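Local coordinates for 178aa long hypothetical molybdenum cofactor biosynthesis protein B (Sulfolobus tokodaii, PDB 3IWT) that probably takes part in molybdenum cofactor biosynthesis as a molybdopterin-binding protein of the MogA/MoaB family, at residues L16-T22 with H54-S60; I44-L49 with V157-K162; V100-R104 with T135-A139; I141-I146 with L172-R177. All coordinates share one frame; numbering follows the deposited sequence. Where two conformers were deposited one is given.

Contact 1 (L16-T22 with H54-S60); sequences LNFYVIT and HKIIGYS
Phe-18 O receives the amide N of Ile-57 at 2.8 Å and also has CA of Ile-56 lying close by, within a ladder of parallel-strand bonds that runs from Leu-16 to Thr-22. The register slips here: Phe-18 pairs with Ile-56 but Val-20 with Tyr-59, so one residue is extra in strand 55-60, a beta bulge at Ile-57 and Gly-58. Beyond it, Val-20 N turns to Gly-58 O at 3.0 Å. Tyr-19 covers the bare backbone there. With CG anti to the backbone N (chi1 -165°), its ring lies face-on over Gly-58, whose CA makes a CH-pi contact 4.0 Å from the ring centroid. Water 1 joins Tyr-19 OH (2.6 Å) to Ser-60 OG (2.9 Å). At the other end, His-54 ND1 accepts Leu-16 N at 3.1 Å in the plane of the imidazole. This bond would hold the ring's rotation, and Phe-18 CE1 comes over one imidazole face, 3.5 Å from His-54 CG. On the same side of the sheet, the edge of Tyr-59 meets Thr-22, with CE1 3.4 Å from Thr-22 OG1; both hydroxyls bond to Asp-39. Helix 40-51 packs on Phe-18, Val-20 and Ile-56, and helix 66-77 on Tyr-19 and Ile-21. Two adjacent parallel strands joined through a helical connection including helix 40-51 make this a beta-alpha-beta crossover, at one margin of the mixed sheet of this alpha/beta fold.

Contact 2 (I44-L49 with V157-K162); sequences IIKQLL and VKLALK
Leu-161 points from helix 157-162 into a hole on the neighbouring helix bounded by Ile-44, Ile-45, Leu-48 and Leu-49. Its CG stands anti to the carbonyl carbon (chi1 -79°), forward in the hole, where the two methyls meet different walls. CD1 reaches the backbone, 3.6 Å from Ile-45 CA, and touches CD1 of Leu-48 at 3.7 Å. CD2 meets the CD2 methyl of Leu-49 at 4.0 Å. Ile-45 and Leu-49 each lie roughly perpendicular to Leu-161, whereas Leu-48 approaches it on a slant. One turn earlier, Val-157 stands at about a right angle to Ile-45, though the modelled separation of their nearest carbons is too short to be trusted. Lysine chains border the hydrophobic patch: Lys-158 lays its CB against CG2 of Ile-44 (4.2 Å), and Lys-162 brings its CE to 4.2 Å from CD2 of Leu-48. No hydrogen bond crosses the interface. Beneath it, Ile-45 and Leu-161 both rest on Ile-86 of the central strand 84-88. The axes of the two segments approach to 10.0 Å at 26°: a single knob-into-hole contact, with Leu-161 as the knob, between two roughly co-directional helices that cover one face of the sheet in an alpha/beta sandwich.

Contact 3 (V100-R104 with T135-A139); sequences VETIR and TKASA
Lys-136 reaches from the loop leading into strand 138-142 across to the short helix 99-103, joining the helix to the start of that strand within the probable molybdopterin-binding domain. An ST turn comes just before the strand, with Thr-135 OG1 accepting the amide of Ala-137. From this turn Lys-136 points toward the helix. Its CB lies 4.0 Å from Val-100 CG2, and the chain then bends about CG-CD (chi3 -78°), bringing CD to 3.8 Å from Glu-101 OE2. CE comes to 3.3 Å from Glu-101 OE2, and NZ closes a very short salt bridge to the same oxygen at 2.5 Å. The two charged side chains meet at about a right angle, the glutamate folding back at chi2 to present its carboxylate. Behind the lysine, its own carbonyl O is pressed by Val-100 CG2 at 3.3 Å and accepts Ser-138 OG at 2.6 Å, from a position tilted off the carbonyl plane. Arg-104 is stationed beyond, its guanidinium covered on one face by Val-100 CG1 and its NH2 salt-bridged to Glu-112 of the second subunit, so the contact borders a subunit interface. One water bridges Arg-104 and Ser-138: water 2, at the guanidinium edge, accepts from Arg-104 NH1 at 2.8 Å and donates to Ser-138 OG at 2.7 Å.

Contact 4 (I141-I146 with L172-R177); sequences IIGKKI and LVYLVR
Leu-172 opens the last turn of helix 154-176, which packs against a beta hairpin whose strands, 138-142 and 145-150, are joined by a type II' turn from Ile-142 to Lys-145. Its CD2 methyl lies 4.0 Å from CG2 of Ile-146, and its CG also touches CD1 of Ile-146; the leucine packs on Leu-134 of the third subunit as well. Val-173 follows with CG2 at 3.9 Å from Ile-146 CG1, so Ile-146 is touched by successive residues of the helix. One turn on, Val-176 points toward the hairpin and splits its methyls between two jobs. CG2 sits between side chains of the neighbouring strands, 3.7 Å from Ile-141 CD1 and 3.8 Å from Ile-146 CD1, with Ile-141 sliding past it in the opposite direction. CG1, anti to the backbone N (chi1 152°), presses on the turn itself, 3.8 Å from Lys-144 CA. Lys-144 in return runs its CD alongside the carbonyl O of Val-176. Arg-177 then carries the polar part of the contact. Its chain is extended from CG to NE, and Val-173 CG1 lies under one face of the guanidinium; NH2 also forms a salt bridge to Asp-83. NE and NH2 both donate hydrogen bonds to Lys-144 O, a side-on grip by two nitrogens on one atom, which stays in the guanidinium plane. NE, at 3.0 Å, lies in the carbonyl plane on a lone pair of Lys-144 O, while NH2, at 3.1 Å, comes from 43° above that plane.

Contacts 1 and 2 are in direct touch, their centres 12 Å apart: Leu-49, on the sheet-facing side of helix 40-51, packs its CD2 3.4 Å from Phe-18 CE2, so this helix of contact 2 lies on the strands of contact 1. Contact 4 meets contact 1 more lightly, through Leu-16 and Val-173. Helix 154-176 serves contacts 2 and 4, whose centres stand about 20 Å apart, and strand 138-142 serves contacts 3 and 4. Contact 3 is about 18 Å, centre to centre, from both contacts 1 and 2, across the middle of the chain. A bound magnesium ion lies about 8 Å from the side chain of Lys-158 in contact 2, too far for direct binding.

Contact 1 (L16-T22 with H54-S60)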
# COMPACT_ATOMS: atom_id res chain seq x y z
N LEU A 16 -32.88 -2.76 -12.60
CA LEU A 16 -32.04 -2.53 -11.41
C LEU A 16 -32.34 -1.15 -10.82
O LEU A 16 -32.80 -0.25 -11.52
CB LEU A 16 -30.56 -2.66 -11.77
CG LEU A 16 -30.08 -4.04 -12.24
CD1 LEU A 16 -28.68 -3.92 -12.83
CD2 LEU A 16 -30.15 -5.08 -11.10
N ASN A 17 -32.10 -1.02 -9.52
CA ASN A 17 -32.31 0.23 -8.77
C ASN A 17 -31.00 1.04 -8.61
O ASN A 17 -29.99 0.53 -8.08
CB ASN A 17 -32.87 -0.07 -7.39
CG ASN A 17 -34.22 -0.77 -7.41
OD1 ASN A 17 -34.48 -1.63 -6.57
ND2 ASN A 17 -35.08 -0.38 -8.30
N PHE A 18 -31.04 2.29 -9.04
CA PHE A 18 -29.85 3.15 -9.07
C PHE A 18 -30.05 4.33 -8.13
O PHE A 18 -31.16 4.86 -8.01
CB PHE A 18 -29.61 3.68 -10.49
CG PHE A 18 -29.08 2.65 -11.44
CD1 PHE A 18 -29.91 1.67 -11.92
CD2 PHE A 18 -27.73 2.65 -11.83
CE1 PHE A 18 -29.45 0.71 -12.81
CE2 PHE A 18 -27.25 1.69 -12.73
CZ PHE A 18 -28.12 0.71 -13.20
N TYR A 19 -28.95 4.75 -7.48
CA TYR A 19 -28.91 5.98 -6.72
C TYR A 19 -27.87 6.90 -7.37
O TYR A 19 -26.74 6.48 -7.65
CB TYR A 19 -28.49 5.68 -5.28
CG TYR A 19 -28.73 6.78 -4.29
CD1 TYR A 19 -29.70 6.64 -3.30
CD2 TYR A 19 -27.99 7.95 -4.32
CE1 TYR A 19 -29.91 7.62 -2.35
CE2 TYR A 19 -28.21 8.95 -3.41
CZ TYR A 19 -29.16 8.78 -2.42
OH TYR A 19 -29.35 9.76 -1.48
N VAL A 20 -28.26 8.15 -7.60
CA VAL A 20 -27.42 9.07 -8.38
C VAL A 20 -26.88 10.17 -7.46
O VAL A 20 -27.65 10.81 -6.74
CB VAL A 20 -28.18 9.70 -9.56
CG1 VAL A 20 -27.28 10.65 -10.38
CG2 VAL A 20 -28.75 8.62 -10.48
N ILE A 21 -25.58 10.42 -7.52
CA ILE A 21 -24.97 11.45 -6.67
C ILE A 21 -24.23 12.47 -7.52
O ILE A 21 -23.32 12.12 -8.29
CB ILE A 21 -24.02 10.84 -5.62
CG1 ILE A 21 -24.72 9.79 -4.76
CG2 ILE A 21 -23.37 11.96 -4.73
CD1 ILE A 21 -23.76 9.05 -3.80
N THR A 22 -24.59 13.74 -7.39
CA THR A 22 -23.89 14.78 -8.14
C THR A 22 -22.93 15.47 -7.20
O THR A 22 -23.33 15.91 -6.13
CB THR A 22 -24.88 15.76 -8.80
OG1 THR A 22 -25.61 15.05 -9.79
CG2 THR A 22 -24.14 16.96 -9.44
N HIS A 54 -34.46 0.73 -16.10
CA HIS A 54 -34.04 0.78 -14.70
C HIS A 54 -34.81 1.84 -13.92
O HIS A 54 -35.52 2.67 -14.49
CB HIS A 54 -32.54 1.05 -14.63
CG HIS A 54 -31.73 0.03 -15.36
ND1 HIS A 54 -31.81 -1.31 -15.08
CD2 HIS A 54 -30.85 0.16 -16.39
CE1 HIS A 54 -31.00 -1.97 -15.89
NE2 HIS A 54 -30.42 -1.10 -16.70
N LYS A 55 -34.62 1.84 -12.61
CA LYS A 55 -35.29 2.76 -11.70
C LYS A 55 -34.31 3.65 -10.95
O LYS A 55 -33.18 3.21 -10.61
CB LYS A 55 -36.11 1.97 -10.67
CG LYS A 55 -37.11 0.99 -11.25
CD LYS A 55 -38.14 1.70 -12.08
CE LYS A 55 -39.35 0.82 -12.39
NZ LYS A 55 -40.43 1.63 -13.07
N ILE A 56 -34.70 4.89 -10.70
CA ILE A 56 -33.90 5.79 -9.85
C ILE A 56 -34.58 5.82 -8.51
O ILE A 56 -35.74 6.25 -8.41
CB ILE A 56 -33.83 7.24 -10.41
CG1 ILE A 56 -33.36 7.26 -11.87
CG2 ILE A 56 -32.96 8.12 -9.49
CD1 ILE A 56 -32.12 6.43 -12.19
N ILE A 57 -33.92 5.32 -7.47
CA ILE A 57 -34.57 5.33 -6.19
C ILE A 57 -34.04 6.38 -5.23
O ILE A 57 -34.59 6.54 -4.17
CB ILE A 57 -34.70 3.92 -5.58
CG1 ILE A 57 -33.36 3.28 -5.28
CG2 ILE A 57 -35.61 3.05 -6.49
CD1 ILE A 57 -33.54 2.12 -4.30
N GLY A 58 -33.01 7.12 -5.62
CA GLY A 58 -32.61 8.28 -4.85
C GLY A 58 -31.59 9.13 -5.55
O GLY A 58 -31.01 8.72 -6.56
N TYR A 59 -31.40 10.34 -5.02
CA TYR A 59 -30.49 11.33 -5.60
C TYR A 59 -30.02 12.29 -4.54
O TYR A 59 -30.78 12.64 -3.63
CB TYR A 59 -31.22 12.12 -6.70
CG TYR A 59 -30.50 13.38 -7.19
CD1 TYR A 59 -29.38 13.30 -8.03
CD2 TYR A 59 -30.99 14.65 -6.88
CE1 TYR A 59 -28.73 14.45 -8.49
CE2 TYR A 59 -30.35 15.82 -7.35
CZ TYR A 59 -29.22 15.71 -8.14
OH TYR A 59 -28.62 16.87 -8.61
N SER A 60 -28.76 12.70 -4.63
CA SER A 60 -28.25 13.73 -3.74
C SER A 60 -27.22 14.60 -4.44
O SER A 60 -26.60 14.19 -5.44
CB SER A 60 -27.65 13.10 -2.48
OG SER A 60 -26.57 12.26 -2.80
O HOH W 1 -26.97 10.35 -0.67

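Contact 2 (I44-L49 with V157-K162)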
# COMPACT_ATOMS: atom_id res chain seq x y z
N ILE A 44 -28.83 13.48 -17.40
CA ILE A 44 -28.48 12.49 -18.43
C ILE A 44 -28.45 11.07 -17.87
O ILE A 44 -28.97 10.15 -18.50
CB ILE A 44 -27.10 12.83 -19.11
CG1 ILE A 44 -27.26 13.96 -20.12
CG2 ILE A 44 -26.49 11.62 -19.83
CD1 ILE A 44 -25.93 14.56 -20.60
N ILE A 45 -27.86 10.89 -16.69
CA ILE A 45 -27.76 9.59 -16.05
C ILE A 45 -29.17 9.06 -15.76
O ILE A 45 -29.49 7.93 -16.12
CB ILE A 45 -26.93 9.66 -14.76
CG1 ILE A 45 -25.47 9.99 -15.09
CG2 ILE A 45 -27.05 8.35 -13.94
CD1 ILE A 45 -24.59 10.28 -13.84
N LYS A 46 -30.02 9.88 -15.16
CA LYS A 46 -31.39 9.48 -14.85
C LYS A 46 -32.18 9.08 -16.10
O LYS A 46 -32.79 8.01 -16.13
CB LYS A 46 -32.11 10.61 -14.12
CG LYS A 46 -31.56 10.90 -12.73
CD LYS A 46 -32.03 12.25 -12.24
CE LYS A 46 -31.55 12.50 -10.81
NZ LYS A 46 -32.05 13.80 -10.28
N GLN A 47 -32.13 9.96 -17.10
CA GLN A 47 -32.84 9.81 -18.38
C GLN A 47 -32.45 8.48 -19.06
O GLN A 47 -33.33 7.69 -19.45
CB GLN A 47 -32.42 10.97 -19.30
CG GLN A 47 -33.51 11.83 -19.93
CD GLN A 47 -33.00 12.52 -21.19
OE1 GLN A 47 -32.02 13.27 -21.15
NE2 GLN A 47 -33.63 12.24 -22.32
N LEU A 48 -31.14 8.24 -19.18
CA LEU A 48 -30.62 7.05 -19.86
C LEU A 48 -30.92 5.79 -19.07
O LEU A 48 -31.26 4.76 -19.65
CB LEU A 48 -29.11 7.13 -20.14
CG LEU A 48 -28.63 8.00 -21.31
CD1 LEU A 48 -27.11 8.12 -21.33
CD2 LEU A 48 -29.17 7.47 -22.63
N LEU A 49 -30.73 5.85 -17.74
CA LEU A 49 -31.02 4.71 -16.88
C LEU A 49 -32.49 4.31 -16.95
O LEU A 49 -32.81 3.13 -17.11
CB LEU A 49 -30.69 4.98 -15.41
CG LEU A 49 -29.21 4.95 -15.03
CD1 LEU A 49 -29.09 5.44 -13.58
CD2 LEU A 49 -28.56 3.55 -15.22
N VAL A 157 -20.11 11.29 -19.02
CA VAL A 157 -21.11 10.50 -18.35
C VAL A 157 -21.93 9.70 -19.35
O VAL A 157 -22.15 8.49 -19.18
CB VAL A 157 -21.99 11.42 -17.47
CG1 VAL A 157 -23.21 10.74 -17.06
CG2 VAL A 157 -21.20 11.93 -16.22
N LYS A 158 -22.33 10.35 -20.43
CA LYS A 158 -23.07 9.70 -21.51
C LYS A 158 -22.24 8.53 -22.07
O LYS A 158 -22.75 7.43 -22.26
CB LYS A 158 -23.41 10.72 -22.58
CG LYS A 158 -24.34 10.23 -23.66
CD LYS A 158 -24.52 11.25 -24.76
CE LYS A 158 -25.38 12.43 -24.36
NZ LYS A 158 -25.94 13.11 -25.59
N LEU A 159 -20.95 8.78 -22.32
CA LEU A 159 -20.06 7.75 -22.84
C LEU A 159 -19.94 6.55 -21.92
O LEU A 159 -19.98 5.42 -22.38
CB LEU A 159 -18.66 8.35 -23.04
CG LEU A 159 -17.60 7.47 -23.75
CD1 LEU A 159 -18.01 7.20 -25.21
CD2 LEU A 159 -16.23 8.14 -23.69
N ALA A 160 -19.74 6.80 -20.61
CA ALA A 160 -19.61 5.75 -19.62
C ALA A 160 -20.87 4.92 -19.58
O ALA A 160 -20.81 3.69 -19.61
CB ALA A 160 -19.31 6.35 -18.23
N LEU A 161 -22.03 5.58 -19.54
CA LEU A 161 -23.30 4.85 -19.51
C LEU A 161 -23.56 3.96 -20.72
O LEU A 161 -23.90 2.78 -20.58
CB LEU A 161 -24.46 5.82 -19.33
CG LEU A 161 -24.70 6.32 -17.91
CD1 LEU A 161 -25.50 7.63 -18.01
CD2 LEU A 161 -25.43 5.25 -17.09
N LYS A 162 -23.46 4.54 -21.91
CA LYS A 162 -23.76 3.82 -23.13
C LYS A 162 -22.77 2.71 -23.47
O LYS A 162 -23.18 1.62 -23.87
CB LYS A 162 -23.83 4.79 -24.31
CG LYS A 162 -24.94 5.81 -24.21
CD LYS A 162 -25.00 6.60 -25.50
CE LYS A 162 -26.09 7.61 -25.53
NZ LYS A 162 -26.10 8.25 -26.94

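Contact 3 (V100-R104 with T135-A139)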
# COMPACT_ATOMS: atom_id res chain seq x y z
N VAL A 100 -12.46 10.29 -6.03
CA VAL A 100 -11.78 8.98 -6.14
C VAL A 100 -10.97 8.67 -4.88
O VAL A 100 -11.01 7.57 -4.36
CB VAL A 100 -10.90 8.89 -7.42
CG1 VAL A 100 -10.15 7.57 -7.47
CG2 VAL A 100 -11.81 9.06 -8.67
N GLU A 101 -10.27 9.67 -4.38
CA GLU A 101 -9.44 9.52 -3.21
C GLU A 101 -10.30 9.31 -1.96
O GLU A 101 -9.86 8.69 -0.99
CB GLU A 101 -8.60 10.78 -3.02
CG GLU A 101 -7.56 11.01 -4.11
CD GLU A 101 -8.15 11.36 -5.47
OE1 GLU A 101 -9.19 12.09 -5.57
OE2 GLU A 101 -7.54 10.88 -6.47
N THR A 102 -11.52 9.82 -1.98
CA THR A 102 -12.44 9.66 -0.88
C THR A 102 -13.12 8.26 -0.91
O THR A 102 -13.20 7.58 0.12
CB THR A 102 -13.51 10.78 -0.88
OG1 THR A 102 -12.84 12.04 -0.76
CG2 THR A 102 -14.49 10.59 0.26
N ILE A 103 -13.64 7.85 -2.07
CA ILE A 103 -14.50 6.67 -2.14
C ILE A 103 -13.80 5.37 -2.51
O ILE A 103 -14.19 4.30 -2.04
CB ILE A 103 -15.72 6.94 -3.07
CG1 ILE A 103 -16.52 8.12 -2.51
CG2 ILE A 103 -16.59 5.68 -3.29
CD1 ILE A 103 -17.11 7.94 -1.11
N ARG A 104 -12.78 5.45 -3.36
CA ARG A 104 -12.17 4.25 -3.91
C ARG A 104 -11.63 3.36 -2.81
O ARG A 104 -11.66 2.14 -2.92
CB ARG A 104 -11.08 4.60 -4.96
CG ARG A 104 -10.50 3.40 -5.67
CD ARG A 104 -9.67 3.85 -6.86
NE ARG A 104 -8.58 4.67 -6.40
CZ ARG A 104 -7.73 5.29 -7.23
NH1 ARG A 104 -7.88 5.18 -8.53
NH2 ARG A 104 -6.76 6.01 -6.75
N THR A 135 -8.42 11.77 -16.52
CA THR A 135 -9.52 11.29 -15.65
C THR A 135 -9.10 10.06 -14.83
O THR A 135 -8.27 9.27 -15.27
CB THR A 135 -10.79 10.98 -16.44
OG1 THR A 135 -11.87 10.65 -15.55
CG2 THR A 135 -10.57 9.85 -17.48
N LYS A 136 -9.70 9.95 -13.64
CA LYS A 136 -9.54 8.81 -12.74
C LYS A 136 -10.88 8.11 -12.45
O LYS A 136 -11.02 7.41 -11.44
CB LYS A 136 -8.90 9.26 -11.44
CG LYS A 136 -7.56 9.87 -11.58
CD LYS A 136 -7.00 10.27 -10.20
CE LYS A 136 -7.62 11.59 -9.69
NZ LYS A 136 -6.84 12.06 -8.52
N ALA A 137 -11.86 8.30 -13.35
CA ALA A 137 -13.13 7.60 -13.27
C ALA A 137 -12.86 6.13 -12.93
O ALA A 137 -11.95 5.52 -13.46
CB ALA A 137 -13.92 7.74 -14.59
N SER A 138 -13.63 5.61 -11.96
CA SER A 138 -13.36 4.33 -11.31
C SER A 138 -14.67 3.62 -10.99
O SER A 138 -15.73 4.24 -10.98
CB SER A 138 -12.57 4.55 -10.02
OG SER A 138 -11.30 5.12 -10.27
N ALA A 139 -14.58 2.31 -10.74
CA ALA A 139 -15.73 1.48 -10.34
C ALA A 139 -15.26 0.47 -9.27
O ALA A 139 -14.06 0.13 -9.19
CB ALA A 139 -16.38 0.75 -11.57
O HOH W 2 -9.02 3.80 -10.63

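Contact 4 (I141-I146 with L172-R177)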
# COMPACT_ATOMS: atom_id res chain seq x y z
N ILE A 141 -16.98 -2.43 -5.87
CA ILE A 141 -18.03 -3.25 -5.29
C ILE A 141 -17.96 -3.02 -3.78
O ILE A 141 -16.86 -3.06 -3.20
CB ILE A 141 -17.78 -4.77 -5.60
CG1 ILE A 141 -17.79 -5.06 -7.11
CG2 ILE A 141 -18.79 -5.66 -4.87
CD1 ILE A 141 -16.86 -6.21 -7.53
N ILE A 142 -19.10 -2.69 -3.17
CA ILE A 142 -19.22 -2.63 -1.70
C ILE A 142 -20.43 -3.44 -1.30
O ILE A 142 -21.52 -3.13 -1.71
CB ILE A 142 -19.39 -1.18 -1.18
CG1 ILE A 142 -18.23 -0.32 -1.63
CG2 ILE A 142 -19.50 -1.19 0.39
CD1 ILE A 142 -18.36 1.16 -1.36
N GLY A 143 -20.24 -4.47 -0.49
CA GLY A 143 -21.32 -5.39 -0.18
C GLY A 143 -21.74 -6.05 -1.48
O GLY A 143 -20.90 -6.58 -2.20
N LYS A 144 -23.02 -6.03 -1.78
CA LYS A 144 -23.54 -6.60 -3.01
C LYS A 144 -23.93 -5.51 -4.00
O LYS A 144 -24.71 -5.74 -4.92
CB LYS A 144 -24.76 -7.47 -2.71
CG LYS A 144 -24.50 -8.59 -1.66
CD LYS A 144 -23.35 -9.54 -2.09
CE LYS A 144 -23.21 -10.73 -1.11
NZ LYS A 144 -22.16 -10.41 -0.07
N LYS A 145 -23.37 -4.32 -3.82
CA LYS A 145 -23.66 -3.15 -4.64
C LYS A 145 -22.46 -2.73 -5.51
O LYS A 145 -21.32 -2.91 -5.12
CB LYS A 145 -24.06 -2.00 -3.73
CG LYS A 145 -25.25 -2.36 -2.76
CD LYS A 145 -25.83 -1.11 -2.15
CE LYS A 145 -26.71 -1.42 -0.94
NZ LYS A 145 -27.90 -2.29 -1.25
N ILE A 146 -22.76 -2.18 -6.68
CA ILE A 146 -21.74 -1.70 -7.60
C ILE A 146 -21.71 -0.17 -7.48
O ILE A 146 -22.74 0.48 -7.25
CB ILE A 146 -22.07 -2.10 -9.06
CG1 ILE A 146 -22.37 -3.61 -9.16
CG2 ILE A 146 -20.94 -1.67 -10.02
CD1 ILE A 146 -21.35 -4.54 -8.46
N LEU A 172 -22.72 -8.00 -14.02
CA LEU A 172 -21.89 -7.69 -12.86
C LEU A 172 -22.65 -7.80 -11.53
O LEU A 172 -22.15 -8.39 -10.56
CB LEU A 172 -21.32 -6.29 -13.06
CG LEU A 172 -20.28 -5.72 -12.11
CD1 LEU A 172 -19.06 -6.65 -11.87
CD2 LEU A 172 -19.87 -4.38 -12.73
N VAL A 173 -23.85 -7.24 -11.46
CA VAL A 173 -24.70 -7.40 -10.27
C VAL A 173 -25.01 -8.88 -9.97
O VAL A 173 -24.90 -9.35 -8.81
CB VAL A 173 -26.03 -6.60 -10.39
CG1 VAL A 173 -27.04 -7.03 -9.32
CG2 VAL A 173 -25.77 -5.10 -10.32
N TYR A 174 -25.40 -9.61 -11.02
CA TYR A 174 -25.62 -11.05 -10.93
C TYR A 174 -24.38 -11.75 -10.33
O TYR A 174 -24.46 -12.50 -9.36
CB TYR A 174 -25.96 -11.66 -12.31
CG TYR A 174 -25.74 -13.16 -12.30
CD1 TYR A 174 -26.72 -14.02 -11.82
CD2 TYR A 174 -24.51 -13.70 -12.69
CE1 TYR A 174 -26.49 -15.39 -11.74
CE2 TYR A 174 -24.27 -15.06 -12.62
CZ TYR A 174 -25.26 -15.91 -12.15
OH TYR A 174 -25.02 -17.27 -12.08
N LEU A 175 -23.23 -11.46 -10.92
CA LEU A 175 -21.97 -12.12 -10.59
C LEU A 175 -21.58 -11.89 -9.12
O LEU A 175 -21.25 -12.83 -8.40
CB LEU A 175 -20.88 -11.57 -11.51
CG LEU A 175 -19.61 -12.35 -11.77
CD1 LEU A 175 -19.86 -13.82 -11.97
CD2 LEU A 175 -18.96 -11.71 -13.00
N VAL A 176 -21.66 -10.64 -8.70
CA VAL A 176 -21.32 -10.21 -7.34
C VAL A 176 -22.22 -10.85 -6.28
O VAL A 176 -21.81 -11.04 -5.13
CB VAL A 176 -21.38 -8.66 -7.31
CG1 VAL A 176 -21.72 -8.13 -5.96
CG2 VAL A 176 -20.07 -8.11 -7.87
N ARG A 177 -23.44 -11.19 -6.68
CA ARG A 177 -24.43 -11.78 -5.79
C ARG A 177 -24.55 -13.29 -5.88
O ARG A 177 -25.36 -13.89 -5.18
CB ARG A 177 -25.78 -11.15 -6.07
CG ARG A 177 -25.77 -9.69 -5.72
CD ARG A 177 -27.02 -8.99 -6.15
NE ARG A 177 -26.94 -7.58 -5.77
CZ ARG A 177 -27.96 -6.73 -5.83
NH1 ARG A 177 -29.16 -7.13 -6.24
NH2 ARG A 177 -27.78 -5.48 -5.45